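Long-range contacts in molybdopterin-guanine dinucleotide biosynthesis protein A (MobA) (Archaeoglobus fulgidus, PDB 3NGW), which probably acts as a GTP-binding nucleotidyltransferase that attaches a guanosine nucleotide to molybdopterin during molybdenum cofactor biosynthesis: residues T41-A51 and Y58-L66; L104-A115 and L127-A135. All coordinates share one frame; numbering follows the deposited sequence.

Interaction 1: T41-A51 and Y58-L66; sequences TVFVCRDEKQA and YEAEFIWDL
F43 and F62 pair in parallel, and three backbone hydrogen bonds tie their strands. F43 N donates to E61 O at 2.8 Å, nearly straight at 174°. I63 N donates to F43 O, and C45 N to I63 O. Water extends the pairing at both ends: one molecule joins T41 O to E61 N, the other C45 O to D65 N.

Apolar side chains meet on both sheet faces. F43 CB lies 3.5 Å from F62 CD2, and the two rings meet obliquely, planes 42° apart. C45 SG also touches F62 CD2, at 3.8 Å, oblique to the ring. On the other face, I63 CG1 sits between its backbone N and carbonyl carbon (chi1 63°). The chain then extends, bringing I63 CD1 to V42 CG2 at 3.6 Å and also to V44 CG2.

W64 packs against the start of helix 48-55. E48 CG sits over the W64 six-membered ring, 3.6 Å from its centroid, a CH-pi contact. A51 CB lies 3.4 Å from W64 CE3. D47 OD2 caps this helix, accepting from Q50 N.

This is a beta-alpha-beta unit at the edge of the main sheet. Strand 2-6 flanks strand 40-44 on its other side. Helix 28-36 covers F43, and helix 72-83 covers V42, V44 and I63.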
loop_
_atom_site.group_PDB
_atom_site.type_symbol
_atom_site.label_atom_id
_atom_site.label_comp_id
_atom_site.label_asym_id
_atom_site.label_seq_id
_atom_site.Cartn_x
_atom_site.Cartn_y
_atom_site.Cartn_z
ATOM N N THR A 41 8.605 -9.101 0.679
ATOM C CA THR A 41 7.282 -8.644 0.290
ATOM C C THR A 41 6.161 -9.664 0.150
ATOM O O THR A 41 6.391 -10.801 -0.234
ATOM C CB THR A 41 7.416 -7.921 -1.062
ATOM O OG1 THR A 41 8.477 -6.964 -0.968
ATOM C CG2 THR A 41 6.131 -7.234 -1.451
ATOM N N VAL A 42 4.947 -9.237 0.484
ATOM C CA VAL A 42 3.757 -10.056 0.286
ATOM C C VAL A 42 2.784 -9.138 -0.426
ATOM O O VAL A 42 2.786 -7.930 -0.211
ATOM C CB VAL A 42 3.094 -10.560 1.602
ATOM C CG1 VAL A 42 4.022 -11.507 2.322
ATOM C CG2 VAL A 42 2.699 -9.386 2.485
ATOM N N PHE A 43 1.977 -9.714 -1.302
ATOM C CA PHE A 43 0.990 -8.949 -2.033
ATOM C C PHE A 43 -0.359 -9.345 -1.459
ATOM O O PHE A 43 -0.764 -10.507 -1.540
ATOM C CB PHE A 43 1.094 -9.277 -3.514
ATOM C CG PHE A 43 2.391 -8.839 -4.126
ATOM C CD1 PHE A 43 2.523 -7.569 -4.683
ATOM C CD2 PHE A 43 3.504 -9.672 -4.082
ATOM C CE1 PHE A 43 3.761 -7.132 -5.191
ATOM C CE2 PHE A 43 4.739 -9.253 -4.580
ATOM C CZ PHE A 43 4.870 -7.979 -5.135
ATOM N N VAL A 44 -1.034 -8.371 -0.854
ATOM C CA VAL A 44 -2.321 -8.604 -0.216
ATOM C C VAL A 44 -3.506 -8.424 -1.155
ATOM O O VAL A 44 -3.822 -7.312 -1.579
ATOM C CB VAL A 44 -2.500 -7.674 0.994
ATOM C CG1 VAL A 44 -3.753 -8.074 1.775
ATOM C CG2 VAL A 44 -1.262 -7.740 1.874
ATOM N N CYS A 45 -4.156 -9.539 -1.464
ATOM C CA CYS A 45 -5.307 -9.564 -2.358
ATOM C C CYS A 45 -6.604 -9.353 -1.597
ATOM O O CYS A 45 -6.647 -9.515 -0.376
ATOM C CB CYS A 45 -5.361 -10.906 -3.087
ATOM S SG CYS A 45 -3.812 -11.331 -3.903
ATOM N N ARG A 46 -7.666 -9.010 -2.317
ATOM C CA ARG A 46 -8.967 -8.783 -1.686
ATOM C C ARG A 46 -9.599 -10.066 -1.164
ATOM O O ARG A 46 -10.400 -10.028 -0.232
ATOM C CB ARG A 46 -9.915 -8.101 -2.667
ATOM C CG ARG A 46 -10.061 -8.834 -3.961
ATOM C CD ARG A 46 -11.069 -8.166 -4.847
ATOM N NE ARG A 46 -11.020 -8.776 -6.163
ATOM C CZ ARG A 46 -10.273 -8.334 -7.169
ATOM N NH1 ARG A 46 -9.512 -7.255 -7.019
ATOM N NH2 ARG A 46 -10.263 -8.999 -8.316
ATOM N N ASP A 47 -9.241 -11.197 -1.764
ATOM C CA ASP A 47 -9.757 -12.497 -1.337
ATOM C C ASP A 47 -8.891 -13.597 -1.922
ATOM O O ASP A 47 -8.080 -13.349 -2.811
ATOM C CB ASP A 47 -11.212 -12.682 -1.777
ATOM C CG ASP A 47 -11.391 -12.555 -3.270
ATOM O OD1 ASP A 47 -12.539 -12.372 -3.715
ATOM O OD2 ASP A 47 -10.389 -12.645 -4.000
ATOM N N GLU A 48 -9.061 -14.810 -1.411
ATOM C CA GLU A 48 -8.280 -15.960 -1.851
ATOM C C GLU A 48 -8.440 -16.226 -3.343
ATOM O O GLU A 48 -7.534 -16.739 -3.999
ATOM C CB GLU A 48 -8.687 -17.186 -1.030
ATOM C CG GLU A 48 -7.974 -18.470 -1.403
ATOM C CD GLU A 48 -8.172 -19.571 -0.366
ATOM O OE1 GLU A 48 -9.314 -19.763 0.106
ATOM O OE2 GLU A 48 -7.184 -20.256 -0.028
ATOM N N LYS A 49 -9.598 -15.866 -3.876
ATOM C CA LYS A 49 -9.886 -16.049 -5.289
ATOM C C LYS A 49 -8.859 -15.270 -6.123
ATOM O O LYS A 49 -8.261 -15.808 -7.053
ATOM C CB LYS A 49 -11.307 -15.562 -5.567
ATOM C CG LYS A 49 -11.803 -15.759 -6.985
ATOM C CD LYS A 49 -13.331 -15.636 -7.059
ATOM C CE LYS A 49 -13.832 -14.268 -6.601
ATOM N NZ LYS A 49 -15.302 -14.139 -6.802
ATOM N N GLN A 50 -8.653 -14.004 -5.775
ATOM C CA GLN A 50 -7.690 -13.174 -6.479
ATOM C C GLN A 50 -6.270 -13.720 -6.280
ATOM O O GLN A 50 -5.470 -13.753 -7.211
ATOM C CB GLN A 50 -7.771 -11.721 -5.984
ATOM C CG GLN A 50 -6.680 -10.831 -6.570
ATOM C CD GLN A 50 -6.834 -9.383 -6.210
ATOM O OE1 GLN A 50 -7.148 -9.048 -5.070
ATOM N NE2 GLN A 50 -6.600 -8.506 -7.178
ATOM N N ALA A 51 -5.963 -14.150 -5.060
ATOM C CA ALA A 51 -4.647 -14.701 -4.759
ATOM C C ALA A 51 -4.393 -15.904 -5.650
ATOM O O ALA A 51 -3.287 -16.091 -6.151
ATOM C CB ALA A 51 -4.567 -15.113 -3.289
ATOM N N TYR A 58 2.059 -15.369 -11.453
ATOM C CA TYR A 58 3.368 -14.936 -10.991
ATOM C C TYR A 58 3.826 -15.689 -9.750
ATOM O O TYR A 58 3.019 -16.034 -8.891
ATOM C CB TYR A 58 3.310 -13.447 -10.663
ATOM C CG TYR A 58 2.658 -12.614 -11.738
ATOM C CD1 TYR A 58 3.295 -12.393 -12.945
ATOM C CD2 TYR A 58 1.404 -12.047 -11.548
ATOM C CE1 TYR A 58 2.700 -11.628 -13.937
ATOM C CE2 TYR A 58 0.796 -11.273 -12.542
ATOM C CZ TYR A 58 1.447 -11.070 -13.728
ATOM O OH TYR A 58 0.875 -10.323 -14.729
ATOM N N GLU A 59 5.128 -15.930 -9.668
ATOM C CA GLU A 59 5.728 -16.609 -8.538
ATOM C C GLU A 59 6.041 -15.543 -7.488
ATOM O O GLU A 59 7.113 -14.929 -7.521
ATOM C CB GLU A 59 7.027 -17.271 -8.974
ATOM C CG GLU A 59 7.581 -18.296 -8.018
ATOM C CD GLU A 59 7.090 -19.691 -8.345
ATOM O OE1 GLU A 59 5.873 -19.941 -8.174
ATOM O OE2 GLU A 59 7.917 -20.531 -8.784
ATOM N N ALA A 60 5.099 -15.305 -6.579
ATOM C CA ALA A 60 5.265 -14.316 -5.512
ATOM C C ALA A 60 4.365 -14.743 -4.368
ATOM O O ALA A 60 3.555 -15.645 -4.529
ATOM C CB ALA A 60 4.875 -12.921 -6.005
ATOM N N GLU A 61 4.509 -14.107 -3.217
ATOM C CA GLU A 61 3.703 -14.449 -2.057
ATOM C C GLU A 61 2.386 -13.650 -2.039
ATOM O O GLU A 61 2.385 -12.453 -1.760
ATOM C CB GLU A 61 4.531 -14.173 -0.794
ATOM C CG GLU A 61 3.841 -14.455 0.537
ATOM C CD GLU A 61 4.251 -15.786 1.160
ATOM O OE1 GLU A 61 4.061 -16.830 0.506
ATOM O OE2 GLU A 61 4.756 -15.781 2.305
ATOM N N PHE A 62 1.273 -14.309 -2.357
ATOM C CA PHE A 62 -0.031 -13.654 -2.354
ATOM C C PHE A 62 -0.849 -14.111 -1.167
ATOM O O PHE A 62 -1.119 -15.299 -1.010
ATOM C CB PHE A 62 -0.810 -13.949 -3.636
ATOM C CG PHE A 62 -0.173 -13.398 -4.867
ATOM C CD1 PHE A 62 0.542 -14.233 -5.723
ATOM C CD2 PHE A 62 -0.242 -12.041 -5.152
ATOM C CE1 PHE A 62 1.176 -13.733 -6.853
ATOM C CE2 PHE A 62 0.389 -11.525 -6.280
ATOM C CZ PHE A 62 1.108 -12.379 -7.135
ATOM N N ILE A 63 -1.248 -13.159 -0.334
ATOM C CA ILE A 63 -2.028 -13.469 0.853
ATOM C C ILE A 63 -3.373 -12.721 0.842
ATOM O O ILE A 63 -3.637 -11.914 -0.050
ATOM C CB ILE A 63 -1.215 -13.113 2.127
ATOM C CG1 ILE A 63 -0.933 -11.606 2.181
ATOM C CG2 ILE A 63 0.116 -13.862 2.105
ATOM C CD1 ILE A 63 -0.293 -11.148 3.479
ATOM N N TRP A 64 -4.211 -12.994 1.836
ATOM C CA TRP A 64 -5.519 -12.366 1.933
ATOM C C TRP A 64 -5.989 -12.408 3.386
ATOM O O TRP A 64 -5.448 -13.175 4.183
ATOM C CB TRP A 64 -6.505 -13.108 1.025
ATOM C CG TRP A 64 -6.721 -14.551 1.416
ATOM C CD1 TRP A 64 -7.626 -15.031 2.324
ATOM C CD2 TRP A 64 -5.987 -15.693 0.947
ATOM N NE1 TRP A 64 -7.502 -16.396 2.448
ATOM C CE2 TRP A 64 -6.504 -16.827 1.612
ATOM C CE3 TRP A 64 -4.946 -15.868 0.027
ATOM C CZ2 TRP A 64 -6.017 -18.112 1.395
ATOM C CZ3 TRP A 64 -4.458 -17.151 -0.193
ATOM C CH2 TRP A 64 -4.997 -18.260 0.489
ATOM N N ASP A 65 -6.976 -11.579 3.733
ATOM C CA ASP A 65 -7.512 -11.545 5.097
ATOM C C ASP A 65 -8.215 -12.869 5.394
ATOM O O ASP A 65 -9.201 -13.216 4.741
ATOM C CB ASP A 65 -8.505 -10.391 5.256
ATOM C CG ASP A 65 -8.874 -10.129 6.717
ATOM O OD1 ASP A 65 -8.005 -9.647 7.479
ATOM O OD2 ASP A 65 -10.026 -10.410 7.108
ATOM N N LEU A 66 -7.707 -13.592 6.391
ATOM C CA LEU A 66 -8.248 -14.897 6.776
ATOM C C LEU A 66 -9.755 -14.887 6.993
ATOM O O LEU A 66 -10.448 -15.825 6.600
ATOM C CB LEU A 66 -7.571 -15.410 8.056
ATOM C CG LEU A 66 -7.241 -16.912 8.134
ATOM C CD1 LEU A 66 -6.852 -17.273 9.575
ATOM C CD2 LEU A 66 -8.433 -17.758 7.696
HETATM O O HOH W 1 6.566 -12.109 -2.588
HETATM O O HOH W 2 -7.854 -9.893 1.963
#

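Interaction 2: L104-A115 and L127-A135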
loop_
_atom_site.group_PDB
_atom_site.type_symbol
_atom_site.label_atom_id
_atom_site.label_comp_id
_atom_site.label_asym_id
_atom_site.label_seq_id
_atom_site.Cartn_x
_atom_site.Cartn_y
_atom_site.Cartn_z
ATOM N N LEU A 104 10.794 5.350 5.609
ATOM C CA LEU A 104 9.603 5.190 6.437
ATOM C C LEU A 104 9.710 4.020 7.412
ATOM O O LEU A 104 9.357 4.155 8.585
ATOM C CB LEU A 104 8.361 5.020 5.551
ATOM C CG LEU A 104 7.934 6.269 4.769
ATOM C CD1 LEU A 104 6.710 5.977 3.913
ATOM C CD2 LEU A 104 7.637 7.402 5.760
ATOM N N TYR A 105 10.201 2.880 6.928
ATOM C CA TYR A 105 10.346 1.684 7.757
ATOM C C TYR A 105 11.330 1.901 8.894
ATOM O O TYR A 105 11.027 1.637 10.062
ATOM C CB TYR A 105 10.832 0.506 6.919
ATOM C CG TYR A 105 10.709 -0.814 7.632
ATOM C CD1 TYR A 105 9.462 -1.382 7.861
ATOM C CD2 TYR A 105 11.839 -1.497 8.085
ATOM C CE1 TYR A 105 9.336 -2.598 8.524
ATOM C CE2 TYR A 105 11.728 -2.720 8.754
ATOM C CZ TYR A 105 10.469 -3.265 8.969
ATOM O OH TYR A 105 10.326 -4.470 9.626
ATOM N N LYS A 106 12.517 2.377 8.542
ATOM C CA LYS A 106 13.568 2.629 9.520
ATOM C C LYS A 106 13.070 3.614 10.571
ATOM O O LYS A 106 13.141 3.343 11.769
ATOM C CB LYS A 106 14.807 3.192 8.814
ATOM C CG LYS A 106 16.036 3.293 9.696
ATOM C CD LYS A 106 17.170 4.019 8.978
ATOM C CE LYS A 106 16.843 5.504 8.778
ATOM N NZ LYS A 106 17.974 6.261 8.156
ATOM N N GLU A 107 12.560 4.754 10.114
ATOM C CA GLU A 107 12.054 5.776 11.017
ATOM C C GLU A 107 10.894 5.250 11.840
ATOM O O GLU A 107 10.758 5.574 13.020
ATOM C CB GLU A 107 11.606 7.013 10.238
ATOM C CG GLU A 107 12.747 7.923 9.812
ATOM C CD GLU A 107 13.548 8.440 10.998
ATOM O OE1 GLU A 107 12.967 9.132 11.859
ATOM O OE2 GLU A 107 14.760 8.149 11.065
ATOM N N GLY A 108 10.057 4.434 11.212
ATOM C CA GLY A 108 8.918 3.883 11.911
ATOM C C GLY A 108 9.356 2.966 13.032
ATOM O O GLY A 108 8.876 3.086 14.160
ATOM N N GLU A 109 10.268 2.049 12.717
ATOM C CA GLU A 109 10.778 1.089 13.695
ATOM C C GLU A 109 11.457 1.774 14.876
ATOM O O GLU A 109 11.165 1.463 16.027
ATOM C CB GLU A 109 11.770 0.121 13.038
ATOM C CG GLU A 109 11.148 -0.910 12.105
ATOM C CD GLU A 109 10.673 -2.176 12.820
ATOM O OE1 GLU A 109 11.523 -3.000 13.227
ATOM O OE2 GLU A 109 9.446 -2.357 12.979
ATOM N N LYS A 110 12.360 2.708 14.601
ATOM C CA LYS A 110 13.051 3.388 15.684
ATOM C C LYS A 110 12.091 4.223 16.526
ATOM O O LYS A 110 12.170 4.213 17.752
ATOM C CB LYS A 110 14.179 4.273 15.140
ATOM C CG LYS A 110 13.704 5.425 14.283
ATOM C CD LYS A 110 14.822 6.430 14.007
ATOM C CE LYS A 110 15.909 5.854 13.116
ATOM N NZ LYS A 110 16.913 6.891 12.740
ATOM N N ALA A 111 11.175 4.926 15.868
ATOM C CA ALA A 111 10.211 5.786 16.558
ATOM C C ALA A 111 9.390 5.093 17.644
ATOM O O ALA A 111 8.920 5.740 18.580
ATOM C CB ALA A 111 9.275 6.429 15.544
ATOM N N GLY A 112 9.214 3.779 17.518
ATOM C CA GLY A 112 8.434 3.040 18.500
ATOM C C GLY A 112 7.001 3.546 18.579
ATOM O O GLY A 112 6.540 4.002 19.628
ATOM N N CYS A 113 6.291 3.457 17.460
ATOM C CA CYS A 113 4.911 3.919 17.360
ATOM C C CYS A 113 4.094 2.837 16.682
ATOM O O CYS A 113 4.659 1.917 16.104
ATOM C CB CYS A 113 4.863 5.172 16.496
ATOM S SG CYS A 113 5.595 4.885 14.863
ATOM N N ASP A 114 2.768 2.942 16.733
ATOM C CA ASP A 114 1.943 1.935 16.075
ATOM C C ASP A 114 1.964 2.135 14.556
ATOM O O ASP A 114 1.870 1.177 13.796
ATOM C CB ASP A 114 0.505 1.970 16.591
ATOM C CG ASP A 114 0.417 1.697 18.071
ATOM O OD1 ASP A 114 1.038 0.722 18.543
ATOM O OD2 ASP A 114 -0.284 2.460 18.762
ATOM N N ALA A 115 2.094 3.378 14.117
ATOM C CA ALA A 115 2.148 3.675 12.689
ATOM C C ALA A 115 2.820 5.018 12.425
ATOM O O ALA A 115 2.721 5.951 13.224
ATOM C CB ALA A 115 0.731 3.670 12.093
ATOM N N LEU A 127 0.548 4.366 2.288
ATOM C CA LEU A 127 1.956 4.515 1.959
ATOM C C LEU A 127 2.608 4.922 3.274
ATOM O O LEU A 127 3.089 6.045 3.431
ATOM C CB LEU A 127 2.142 5.588 0.886
ATOM C CG LEU A 127 3.410 5.527 0.027
ATOM C CD1 LEU A 127 4.555 6.223 0.697
ATOM C CD2 LEU A 127 3.749 4.071 -0.252
ATOM N N ALA A 128 2.592 3.991 4.227
ATOM C CA ALA A 128 3.155 4.229 5.554
ATOM C C ALA A 128 3.594 2.964 6.291
ATOM O O ALA A 128 3.342 1.842 5.856
ATOM C CB ALA A 128 2.144 4.984 6.404
ATOM N N TYR A 129 4.253 3.182 7.423
ATOM C CA TYR A 129 4.747 2.122 8.285
ATOM C C TYR A 129 3.698 1.757 9.339
ATOM O O TYR A 129 3.070 2.635 9.938
ATOM C CB TYR A 129 6.026 2.593 8.987
ATOM C CG TYR A 129 6.425 1.741 10.170
ATOM C CD1 TYR A 129 7.158 0.562 10.006
ATOM C CD2 TYR A 129 5.997 2.073 11.455
ATOM C CE1 TYR A 129 7.445 -0.267 11.104
ATOM C CE2 TYR A 129 6.276 1.255 12.541
ATOM C CZ TYR A 129 6.994 0.093 12.362
ATOM O OH TYR A 129 7.225 -0.700 13.460
ATOM N N TYR A 130 3.502 0.459 9.549
ATOM C CA TYR A 130 2.564 -0.033 10.554
ATOM C C TYR A 130 3.296 -1.109 11.348
ATOM O O TYR A 130 3.967 -1.963 10.770
ATOM C CB TYR A 130 1.295 -0.645 9.913
ATOM C CG TYR A 130 0.358 0.352 9.238
ATOM C CD1 TYR A 130 0.560 0.759 7.918
ATOM C CD2 TYR A 130 -0.707 0.923 9.939
ATOM C CE1 TYR A 130 -0.273 1.712 7.316
ATOM C CE2 TYR A 130 -1.537 1.877 9.344
ATOM C CZ TYR A 130 -1.312 2.266 8.039
ATOM O OH TYR A 130 -2.113 3.231 7.469
ATOM N N ALA A 131 3.188 -1.044 12.668
ATOM C CA ALA A 131 3.819 -2.029 13.534
ATOM C C ALA A 131 2.739 -3.032 13.913
ATOM O O ALA A 131 1.551 -2.743 13.786
ATOM C CB ALA A 131 4.377 -1.358 14.785
ATOM N N GLU A 132 3.154 -4.208 14.371
ATOM C CA GLU A 132 2.228 -5.260 14.779
ATOM C C GLU A 132 1.271 -4.798 15.870
ATOM O O GLU A 132 0.125 -5.250 15.945
ATOM C CB GLU A 132 3.019 -6.460 15.295
ATOM C CG GLU A 132 2.169 -7.585 15.842
ATOM C CD GLU A 132 3.001 -8.783 16.260
ATOM O OE1 GLU A 132 3.550 -9.467 15.367
ATOM O OE2 GLU A 132 3.123 -9.036 17.483
ATOM N N SER A 133 1.752 -3.896 16.715
ATOM C CA SER A 133 0.967 -3.386 17.835
ATOM C C SER A 133 -0.300 -2.633 17.419
ATOM O O SER A 133 -1.181 -2.391 18.249
ATOM C CB SER A 133 1.848 -2.496 18.707
ATOM O OG SER A 133 2.509 -1.503 17.936
ATOM N N ALA A 134 -0.381 -2.292 16.135
ATOM C CA ALA A 134 -1.520 -1.582 15.569
ATOM C C ALA A 134 -2.600 -2.528 15.040
ATOM O O ALA A 134 -3.711 -2.102 14.748
ATOM C CB ALA A 134 -1.041 -0.682 14.445
ATOM N N ALA A 135 -2.275 -3.812 14.925
ATOM C CA ALA A 135 -3.213 -4.801 14.394
ATOM C C ALA A 135 -4.547 -4.984 15.129
ATOM O O ALA A 135 -5.577 -5.180 14.485
ATOM C CB ALA A 135 -2.521 -6.151 14.261
#
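A115 and Y130 form an antiparallel non-hydrogen-bonded pair with CA atoms 4.3 Å apart, and A131 N donates to D114 O at 2.8 Å. The pair joins strands 115-119 and 129-130 in the mixed sheet of this GT-A-like nucleotidyltransferase domain. Helix 98-111 packs against the same sheet, with Y129 between them.

The Y129 ring lies against the helix backbone. G108 CA stands over one face, 3.8 Å from the ring centroid, and glycine lets the ring come this near. The ring edge points toward the face of Y105 in an offset edge-to-face pair, planes at 71°. Y129 CG is anti to the backbone N (chi1 164°), which carries the ring toward the helix. Y129 OH donates to E109 OE2 at 2.8 Å, from the anti side and 23° out of the carboxylate plane. S85 OG also bonds to this oxygen.

L104 CD1 meets L127 CD1 at 3.9 Å, and A115 CB touches Y130 CD2 at 3.8 Å. D114 CB lies against A134 CB. The D114 carboxylate is gripped at both oxygens: OD2 accepts from N157 N, and S133 OG donates to the anti lone pair of D114 OD1 at 2.7 Å.

Overall arrangement
Interactions 1 and 2 belong to the same mixed sheet but to different parts of it. Their centres are about 22 Å apart and their nearest atoms about 9 Å, so they do not touch. Interaction 1 joins the edge strand 62-63 to 40-44. Interaction 2 pairs 129-130 with 115-119, next to the other edge strand, 158-162. Strands 2-6 and 86-90 lie between them. Helix 72-83 packs on both contacts, meeting Y130 and A135 in interaction 2. A calcium ion in the model lies about 9 Å from the side chain of S133. D184, which binds calcium, belongs to neither contact.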